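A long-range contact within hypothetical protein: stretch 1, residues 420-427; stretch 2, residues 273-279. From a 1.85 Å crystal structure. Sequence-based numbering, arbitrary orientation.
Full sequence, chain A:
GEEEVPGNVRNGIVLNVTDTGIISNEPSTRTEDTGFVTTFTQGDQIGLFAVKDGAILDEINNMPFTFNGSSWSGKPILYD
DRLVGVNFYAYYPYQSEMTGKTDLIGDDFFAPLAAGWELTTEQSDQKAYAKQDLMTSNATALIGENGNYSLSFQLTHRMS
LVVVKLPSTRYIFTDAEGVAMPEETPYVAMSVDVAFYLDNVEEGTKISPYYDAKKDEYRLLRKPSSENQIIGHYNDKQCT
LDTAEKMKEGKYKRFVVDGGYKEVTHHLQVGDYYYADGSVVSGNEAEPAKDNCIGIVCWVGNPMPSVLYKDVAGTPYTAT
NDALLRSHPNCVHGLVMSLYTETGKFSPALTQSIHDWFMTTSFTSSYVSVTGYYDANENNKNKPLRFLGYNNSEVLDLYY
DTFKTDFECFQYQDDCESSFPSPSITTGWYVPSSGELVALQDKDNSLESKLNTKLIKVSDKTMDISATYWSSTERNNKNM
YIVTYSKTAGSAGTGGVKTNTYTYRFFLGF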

# COMPACT_ATOMS: atom_id res chain seq x y z
N PHE A 420 -8.84 6.70 28.84
CA PHE A 420 -8.52 6.39 27.44
C PHE A 420 -9.80 6.02 26.70
O PHE A 420 -10.05 4.84 26.43
CB PHE A 420 -7.49 5.24 27.38
CG PHE A 420 -6.25 5.49 28.19
CD1 PHE A 420 -5.18 6.20 27.66
CD2 PHE A 420 -6.14 4.98 29.49
CE1 PHE A 420 -4.02 6.41 28.41
CE2 PHE A 420 -4.97 5.20 30.25
CZ PHE A 420 -3.91 5.91 29.70
N PRO A 421 -10.65 7.03 26.40
CA PRO A 421 -11.95 6.72 25.80
C PRO A 421 -11.82 6.03 24.46
O PRO A 421 -11.10 6.49 23.55
CB PRO A 421 -12.64 8.10 25.68
CG PRO A 421 -11.57 9.10 25.82
CD PRO A 421 -10.51 8.48 26.67
N SER A 422 -12.54 4.92 24.34
CA SER A 422 -12.57 4.12 23.13
C SER A 422 -13.41 4.84 22.04
O SER A 422 -14.45 5.46 22.36
CB SER A 422 -13.14 2.74 23.43
OG SER A 422 -14.47 2.82 23.91
N PRO A 423 -13.02 4.73 20.76
CA PRO A 423 -13.82 5.36 19.68
C PRO A 423 -15.20 4.70 19.59
O PRO A 423 -15.34 3.51 19.87
CB PRO A 423 -13.00 5.07 18.41
CG PRO A 423 -11.62 4.74 18.89
CD PRO A 423 -11.81 4.06 20.22
N SER A 424 -16.22 5.45 19.13
CA SER A 424 -17.60 4.94 18.99
C SER A 424 -17.70 3.78 17.99
O SER A 424 -18.60 2.94 18.11
CB SER A 424 -18.53 6.08 18.53
OG SER A 424 -18.11 6.57 17.26
N ILE A 425 -16.78 3.72 17.03
CA ILE A 425 -16.78 2.66 16.00
C ILE A 425 -16.22 1.32 16.52
O ILE A 425 -16.26 0.34 15.79
CB ILE A 425 -16.00 3.12 14.75
CG1 ILE A 425 -14.53 3.51 15.09
CG2 ILE A 425 -16.79 4.28 14.05
CD1 ILE A 425 -13.62 3.72 13.89
N THR A 426 -15.69 1.29 17.74
CA THR A 426 -15.11 0.05 18.31
C THR A 426 -16.09 -0.66 19.26
O THR A 426 -17.17 -0.15 19.56
CB THR A 426 -13.79 0.38 19.07
OG1 THR A 426 -14.09 1.07 20.30
CG2 THR A 426 -12.79 1.15 18.21
N THR A 427 -15.66 -1.83 19.79
CA THR A 427 -16.45 -2.58 20.75
C THR A 427 -16.56 -1.88 22.09
O THR A 427 -17.43 -2.22 22.89
CB THR A 427 -15.76 -3.96 21.01
OG1 THR A 427 -14.46 -3.73 21.56
CG2 THR A 427 -15.66 -4.83 19.77
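Stretch 2 273-279: YYYADGS

Stretch 2 enters as a strand, Tyr273 to Tyr275, and then breaks into a type I beta turn from Tyr275 to Gly278, closed by Gly278 N donating to Tyr275 O at 2.8 Å. A second backbone bond, Tyr275 N to Ser279 O at 3.0 Å, ties the two ends of the loop together. Stretch 1 has no regular helix or strand, but it too carries a type I turn, Pro423 to Thr426, with Thr426 N to Pro423 O at 3.1 Å. The two turns meet at the centre of the contact, with Tyr274 from the strand and Pro421 ahead of the stretch 1 turn adding to it, and the nearest CA atoms are those of Pro423 and Asp277, 5.5 Å apart.

Pro423 has the largest covered area, 63 Å² of the 253 Å² buried in all. Its CA-to-CB bond points toward stretch 2, and its CG approaches the turn backbone closely: 3.3 Å from Ala276 O, 3.6 Å from Gly278 N and 3.8 Å from Tyr275 O. The proline ring thus packs on main-chain atoms of the turn.

Ala276 follows with 49 Å². Its CB points sideways, and its CA lies 3.9 Å from Pro421 O. No direct hydrogen bond crosses between the stretches; instead one water donates to both Ala276 O (2.6 Å) and Pro421 O (2.8 Å), linking two carbonyls that could not bond to each other.

Tyr274, with 45 Å², starts sideways, but its end comes nearer. Its CE2 is 3.8 Å from Pro423 CG, an apolar contact, and its OH is 3.2 Å from Thr426 CG2. Both stretch 1 atoms approach the ring obliquely.

Gly278 has phi/psi of 94/0, where a CB would jam against the preceding carbonyl oxygen. The backbone angles alone call for glycine; in addition, an ideal CB would point toward stretch 1 and lie a tight 3.2 Å from Ile425 CD1.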

# COMPACT_ATOMS: atom_id res chain seq x y z
N TYR A 273 0.24 2.25 16.67
CA TYR A 273 -0.33 3.11 17.73
C TYR A 273 -1.78 3.43 17.39
O TYR A 273 -2.09 3.83 16.26
CB TYR A 273 0.51 4.42 17.90
CG TYR A 273 1.94 4.13 18.30
CD1 TYR A 273 2.29 3.92 19.63
CD2 TYR A 273 2.95 4.10 17.34
CE1 TYR A 273 3.61 3.65 20.00
CE2 TYR A 273 4.27 3.80 17.69
CZ TYR A 273 4.60 3.60 19.02
OH TYR A 273 5.89 3.32 19.37
N TYR A 274 -2.68 3.26 18.37
CA TYR A 274 -4.12 3.45 18.21
C TYR A 274 -4.60 4.65 19.02
O TYR A 274 -4.24 4.80 20.19
CB TYR A 274 -4.87 2.16 18.65
CG TYR A 274 -6.28 2.13 18.11
CD1 TYR A 274 -6.54 1.73 16.80
CD2 TYR A 274 -7.37 2.50 18.91
CE1 TYR A 274 -7.84 1.68 16.30
CE2 TYR A 274 -8.67 2.46 18.42
CZ TYR A 274 -8.90 2.05 17.11
OH TYR A 274 -10.18 2.04 16.61
N TYR A 275 -5.40 5.51 18.38
CA TYR A 275 -5.81 6.78 18.99
C TYR A 275 -7.32 6.88 19.29
O TYR A 275 -8.11 6.12 18.75
CB TYR A 275 -5.35 7.95 18.07
CG TYR A 275 -3.85 8.10 18.12
CD1 TYR A 275 -3.02 7.30 17.33
CD2 TYR A 275 -3.24 8.98 19.03
CE1 TYR A 275 -1.63 7.32 17.47
CE2 TYR A 275 -1.85 9.04 19.15
CZ TYR A 275 -1.05 8.21 18.36
OH TYR A 275 0.32 8.25 18.50
N ALA A 276 -7.69 7.83 20.16
CA ALA A 276 -9.07 8.07 20.62
C ALA A 276 -10.07 8.30 19.47
O ALA A 276 -11.25 7.98 19.63
CB ALA A 276 -9.09 9.24 21.59
N ASP A 277 -9.62 8.81 18.32
CA ASP A 277 -10.54 9.05 17.19
C ASP A 277 -10.61 7.82 16.26
O ASP A 277 -11.35 7.83 15.27
CB ASP A 277 -10.08 10.31 16.41
CG ASP A 277 -8.73 10.19 15.72
OD1 ASP A 277 -7.94 9.26 16.08
OD2 ASP A 277 -8.41 11.05 14.87
N GLY A 278 -9.84 6.78 16.59
CA GLY A 278 -9.79 5.57 15.77
C GLY A 278 -8.67 5.59 14.76
O GLY A 278 -8.52 4.64 14.00
N SER A 279 -7.88 6.67 14.73
CA SER A 279 -6.76 6.75 13.78
C SER A 279 -5.64 5.80 14.22
O SER A 279 -5.58 5.42 15.39
CB SER A 279 -6.26 8.18 13.61
OG SER A 279 -5.70 8.70 14.81
O HOH W 1 -12.56 8.30 21.91